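Local coordinates for cell division control protein 73 (Saccharomyces cerevisiae, PDB 3V46) that serves as a subunit of the PAF1 complex in RNA polymerase II transcription elongation, its C-terminal Ras-like domain promoting association of that complex with chromatin, at residues 76-86 with 100-108. Sequence-based numbering, arbitrary orientation.
Sequences TRMFTKPEYWD and FNNYQWNSP
Trp85 lays one face of its indole against the backbone and side chain of Gln104. CB of Gln104 sits over the five-membered ring, 3.6 Å from its centroid and 18° off the ring normal, a CH-pi contact; the backbone N of Gln104 lies above the same face. From the same loop as Trp85, CD2 of Phe79 comes in over the opposite face near its rim. The far end of the six-membered ring reaches Tyr103, with CH2 of Trp85 3.5 Å from CD1 of Tyr103. Those two rings meet obliquely, planes 44° apart, while Phe100 CA lies over the tyrosine's opposite face. At the other end of the contact, Trp105 turns its six-membered ring back toward the 76-86 loop: chi1 near -50° sets CG beside its own backbone N, and CZ3 of Trp105 comes edge-on to O of Trp85 at 3.6 Å. Thr76 adds its methyl, CG2 standing 3.9 Å from CE1 of Tyr103, and its OG1 lies 3.1 Å from ND2 of Asn102. With an alanine here in place of Trp85, a gap is likely to open between Phe79 and Gln104, and the Tyr103 ring to be left without its indole neighbour. Leu18 of strand 16-18 also touches Trp85, Phe79 and Tyr103, and the tyrosine's OH is hydrogen-bonded to Gln99. The contact thus joins the loops on either side of strand 88-92 in this Ras-like, non-GTP-binding domain, and its chemistry, mostly aromatic and aliphatic carbons with one ring edge at a carbonyl, implies cohesion chiefly by shape and dispersion.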
loop_
_atom_site.group_PDB
_atom_site.type_symbol
_atom_site.label_atom_id
_atom_site.label_comp_id
_atom_site.label_asym_id
_atom_site.label_seq_id
_atom_site.Cartn_x
_atom_site.Cartn_y
_atom_site.Cartn_z
ATOM N N THR A 76 -2.049 7.135 11.310
ATOM C CA THR A 76 -3.465 7.463 11.175
ATOM C C THR A 76 -3.845 8.758 11.880
ATOM O O THR A 76 -5.006 8.945 12.248
ATOM C CB THR A 76 -4.363 6.322 11.700
ATOM O OG1 THR A 76 -4.054 6.057 13.069
ATOM C CG2 THR A 76 -4.159 5.048 10.882
ATOM N N ARG A 77 -2.880 9.658 12.057
ATOM C CA ARG A 77 -3.149 10.928 12.729
ATOM C C ARG A 77 -4.136 11.812 11.951
ATOM O O ARG A 77 -4.847 12.620 12.542
ATOM C CB ARG A 77 -1.842 11.691 12.974
ATOM C CG ARG A 77 -0.848 10.947 13.866
ATOM C CD ARG A 77 0.359 11.817 14.240
ATOM N NE ARG A 77 1.125 12.238 13.064
ATOM C CZ ARG A 77 2.097 11.519 12.504
ATOM N NH1 ARG A 77 2.734 11.976 11.435
ATOM N NH2 ARG A 77 2.432 10.340 13.013
ATOM N N MET A 78 -4.177 11.659 10.633
ATOM C CA MET A 78 -5.039 12.482 9.787
ATOM C C MET A 78 -6.507 12.099 9.921
ATOM O O MET A 78 -7.374 12.808 9.422
ATOM C CB MET A 78 -4.636 12.358 8.312
ATOM C CG MET A 78 -5.044 11.040 7.652
ATOM S SD MET A 78 -4.712 11.005 5.876
ATOM C CE MET A 78 -6.047 12.013 5.237
ATOM N N PHE A 79 -6.779 10.979 10.582
ATOM C CA PHE A 79 -8.125 10.418 10.616
ATOM C C PHE A 79 -8.924 11.006 11.767
ATOM O O PHE A 79 -9.236 10.323 12.740
ATOM C CB PHE A 79 -8.055 8.895 10.715
ATOM C CG PHE A 79 -7.549 8.235 9.464
ATOM C CD1 PHE A 79 -6.199 8.160 9.200
ATOM C CD2 PHE A 79 -8.433 7.704 8.546
ATOM C CE1 PHE A 79 -5.744 7.556 8.044
ATOM C CE2 PHE A 79 -7.981 7.107 7.401
ATOM C CZ PHE A 79 -6.636 7.037 7.150
ATOM N N THR A 80 -9.263 12.280 11.626
ATOM C CA THR A 80 -9.925 13.027 12.690
ATOM C C THR A 80 -11.441 12.921 12.599
ATOM O O THR A 80 -12.162 13.348 13.508
ATOM C CB THR A 80 -9.494 14.496 12.657
ATOM O OG1 THR A 80 -9.683 15.026 11.338
ATOM C CG2 THR A 80 -8.030 14.609 13.028
ATOM N N LYS A 81 -11.929 12.359 11.500
ATOM C CA LYS A 81 -13.342 12.017 11.380
ATOM C C LYS A 81 -13.442 10.645 10.739
ATOM O O LYS A 81 -12.625 10.298 9.897
ATOM C CB LYS A 81 -14.096 13.059 10.558
ATOM C CG LYS A 81 -13.448 13.410 9.233
ATOM C CD LYS A 81 -14.198 14.533 8.530
ATOM C CE LYS A 81 -14.246 15.796 9.376
ATOM N NZ LYS A 81 -14.983 16.908 8.703
ATOM N N PRO A 82 -14.437 9.852 11.151
ATOM C CA PRO A 82 -14.559 8.474 10.672
ATOM C C PRO A 82 -14.616 8.392 9.149
ATOM O O PRO A 82 -14.181 7.396 8.562
ATOM C CB PRO A 82 -15.881 8.005 11.290
ATOM C CG PRO A 82 -16.072 8.879 12.485
ATOM C CD PRO A 82 -15.510 10.209 12.096
ATOM N N GLU A 83 -15.123 9.434 8.502
ATOM C CA GLU A 83 -15.298 9.369 7.051
ATOM C C GLU A 83 -13.968 9.277 6.289
ATOM O O GLU A 83 -13.945 8.841 5.137
ATOM C CB GLU A 83 -16.174 10.519 6.533
ATOM C CG GLU A 83 -15.812 11.914 7.025
ATOM C CD GLU A 83 -16.789 12.969 6.517
ATOM O OE1 GLU A 83 -17.725 12.601 5.775
ATOM O OE2 GLU A 83 -16.628 14.162 6.854
ATOM N N TYR A 84 -12.864 9.665 6.928
ATOM C CA TYR A 84 -11.547 9.471 6.337
ATOM C C TYR A 84 -11.332 7.986 6.068
ATOM O O TYR A 84 -10.686 7.605 5.098
ATOM C CB TYR A 84 -10.431 9.971 7.263
ATOM C CG TYR A 84 -10.119 11.447 7.160
ATOM C CD1 TYR A 84 -9.223 11.922 6.214
ATOM C CD2 TYR A 84 -10.697 12.362 8.028
ATOM C CE1 TYR A 84 -8.925 13.269 6.123
ATOM C CE2 TYR A 84 -10.409 13.711 7.942
ATOM C CZ TYR A 84 -9.521 14.157 6.989
ATOM O OH TYR A 84 -9.224 15.498 6.901
ATOM N N TRP A 85 -11.866 7.142 6.938
ATOM C CA TRP A 85 -11.672 5.705 6.783
ATOM C C TRP A 85 -12.323 5.156 5.518
ATOM O O TRP A 85 -11.848 4.170 4.961
ATOM C CB TRP A 85 -12.171 4.956 8.019
ATOM C CG TRP A 85 -11.194 5.077 9.117
ATOM C CD1 TRP A 85 -11.275 5.880 10.220
ATOM C CD2 TRP A 85 -9.935 4.407 9.195
ATOM N NE1 TRP A 85 -10.142 5.735 10.988
ATOM C CE2 TRP A 85 -9.306 4.834 10.379
ATOM C CE3 TRP A 85 -9.285 3.476 8.382
ATOM C CZ2 TRP A 85 -8.054 4.372 10.762
ATOM C CZ3 TRP A 85 -8.042 3.018 8.766
ATOM C CH2 TRP A 85 -7.447 3.457 9.952
ATOM N N ASP A 86 -13.392 5.794 5.055
ATOM C CA ASP A 86 -14.063 5.350 3.835
ATOM C C ASP A 86 -13.198 5.597 2.611
ATOM O O ASP A 86 -13.464 5.039 1.540
ATOM C CB ASP A 86 -15.395 6.072 3.643
ATOM C CG ASP A 86 -16.402 5.747 4.717
ATOM O OD1 ASP A 86 -16.388 4.605 5.218
ATOM O OD2 ASP A 86 -17.222 6.637 5.054
ATOM N N PHE A 100 -3.495 -3.172 13.062
ATOM C CA PHE A 100 -4.856 -2.688 12.812
ATOM C C PHE A 100 -5.615 -2.245 14.068
ATOM O O PHE A 100 -6.787 -1.892 13.985
ATOM C CB PHE A 100 -5.651 -3.775 12.077
ATOM C CG PHE A 100 -4.824 -4.546 11.087
ATOM C CD1 PHE A 100 -4.305 -3.919 9.967
ATOM C CD2 PHE A 100 -4.549 -5.889 11.280
ATOM C CE1 PHE A 100 -3.525 -4.610 9.068
ATOM C CE2 PHE A 100 -3.776 -6.582 10.367
ATOM C CZ PHE A 100 -3.258 -5.935 9.267
ATOM N N ASN A 101 -4.954 -2.225 15.218
ATOM C CA ASN A 101 -5.674 -2.030 16.477
ATOM C C ASN A 101 -6.478 -0.728 16.559
ATOM O O ASN A 101 -7.564 -0.701 17.140
ATOM C CB ASN A 101 -4.726 -2.130 17.671
ATOM C CG ASN A 101 -5.450 -1.941 18.989
ATOM O OD1 ASN A 101 -5.316 -0.906 19.646
ATOM N ND2 ASN A 101 -6.249 -2.934 19.369
ATOM N N ASN A 102 -5.953 0.347 15.984
ATOM C CA ASN A 102 -6.626 1.647 16.032
ATOM C C ASN A 102 -7.340 1.999 14.724
ATOM O O ASN A 102 -7.758 3.137 14.514
ATOM C CB ASN A 102 -5.620 2.742 16.397
ATOM C CG ASN A 102 -6.196 4.139 16.262
ATOM O OD1 ASN A 102 -6.894 4.628 17.154
ATOM N ND2 ASN A 102 -5.904 4.791 15.139
ATOM N N TYR A 103 -7.488 1.016 13.846
ATOM C CA TYR A 103 -8.192 1.228 12.589
ATOM C C TYR A 103 -9.706 1.177 12.839
ATOM O O TYR A 103 -10.159 0.579 13.814
ATOM C CB TYR A 103 -7.807 0.147 11.569
ATOM C CG TYR A 103 -6.422 0.255 10.930
ATOM C CD1 TYR A 103 -5.424 1.057 11.458
ATOM C CD2 TYR A 103 -6.135 -0.457 9.776
ATOM C CE1 TYR A 103 -4.166 1.134 10.853
ATOM C CE2 TYR A 103 -4.896 -0.387 9.166
ATOM C CZ TYR A 103 -3.912 0.406 9.701
ATOM O OH TYR A 103 -2.682 0.461 9.057
ATOM N N GLN A 104 -10.490 1.782 11.951
ATOM C CA GLN A 104 -11.944 1.764 12.092
ATOM C C GLN A 104 -12.435 0.327 12.164
ATOM O O GLN A 104 -13.302 -0.008 12.979
ATOM C CB GLN A 104 -12.607 2.461 10.905
ATOM C CG GLN A 104 -14.105 2.545 11.011
ATOM C CD GLN A 104 -14.544 3.364 12.204
ATOM O OE1 GLN A 104 -13.907 4.356 12.559
ATOM N NE2 GLN A 104 -15.636 2.951 12.832
ATOM N N TRP A 105 -11.887 -0.509 11.285
ATOM C CA TRP A 105 -12.181 -1.936 11.273
ATOM C C TRP A 105 -10.907 -2.643 11.708
ATOM O O TRP A 105 -9.925 -2.705 10.953
ATOM C CB TRP A 105 -12.636 -2.383 9.873
ATOM C CG TRP A 105 -13.713 -1.501 9.339
ATOM C CD1 TRP A 105 -15.036 -1.531 9.674
ATOM C CD2 TRP A 105 -13.559 -0.425 8.404
ATOM N NE1 TRP A 105 -15.717 -0.544 9.004
ATOM C CE2 TRP A 105 -14.834 0.146 8.212
ATOM C CE3 TRP A 105 -12.469 0.102 7.701
ATOM C CZ2 TRP A 105 -15.051 1.219 7.352
ATOM C CZ3 TRP A 105 -12.686 1.165 6.848
ATOM C CH2 TRP A 105 -13.968 1.715 6.684
ATOM N N ASN A 106 -10.887 -3.128 12.947
ATOM C CA ASN A 106 -9.612 -3.532 13.545
ATOM C C ASN A 106 -9.296 -5.029 13.508
ATOM O O ASN A 106 -8.263 -5.460 14.019
ATOM C CB ASN A 106 -9.496 -3.001 14.977
ATOM C CG ASN A 106 -10.547 -3.580 15.908
ATOM O OD1 ASN A 106 -11.263 -4.515 15.558
ATOM N ND2 ASN A 106 -10.629 -3.029 17.115
ATOM N N SER A 107 -10.171 -5.818 12.904
ATOM C CA SER A 107 -9.873 -7.228 12.692
ATOM C C SER A 107 -9.588 -7.450 11.213
ATOM O O SER A 107 -10.269 -6.885 10.355
ATOM C CB SER A 107 -11.028 -8.122 13.151
ATOM O OG SER A 107 -12.108 -8.076 12.235
ATOM N N PRO A 108 -8.569 -8.265 10.910
ATOM C CA PRO A 108 -8.173 -8.449 9.508
ATOM C C PRO A 108 -9.309 -8.978 8.642
ATOM O O PRO A 108 -9.445 -8.574 7.491
ATOM C CB PRO A 108 -7.046 -9.484 9.586
ATOM C CG PRO A 108 -6.534 -9.404 10.985
ATOM C CD PRO A 108 -7.671 -8.964 11.846
#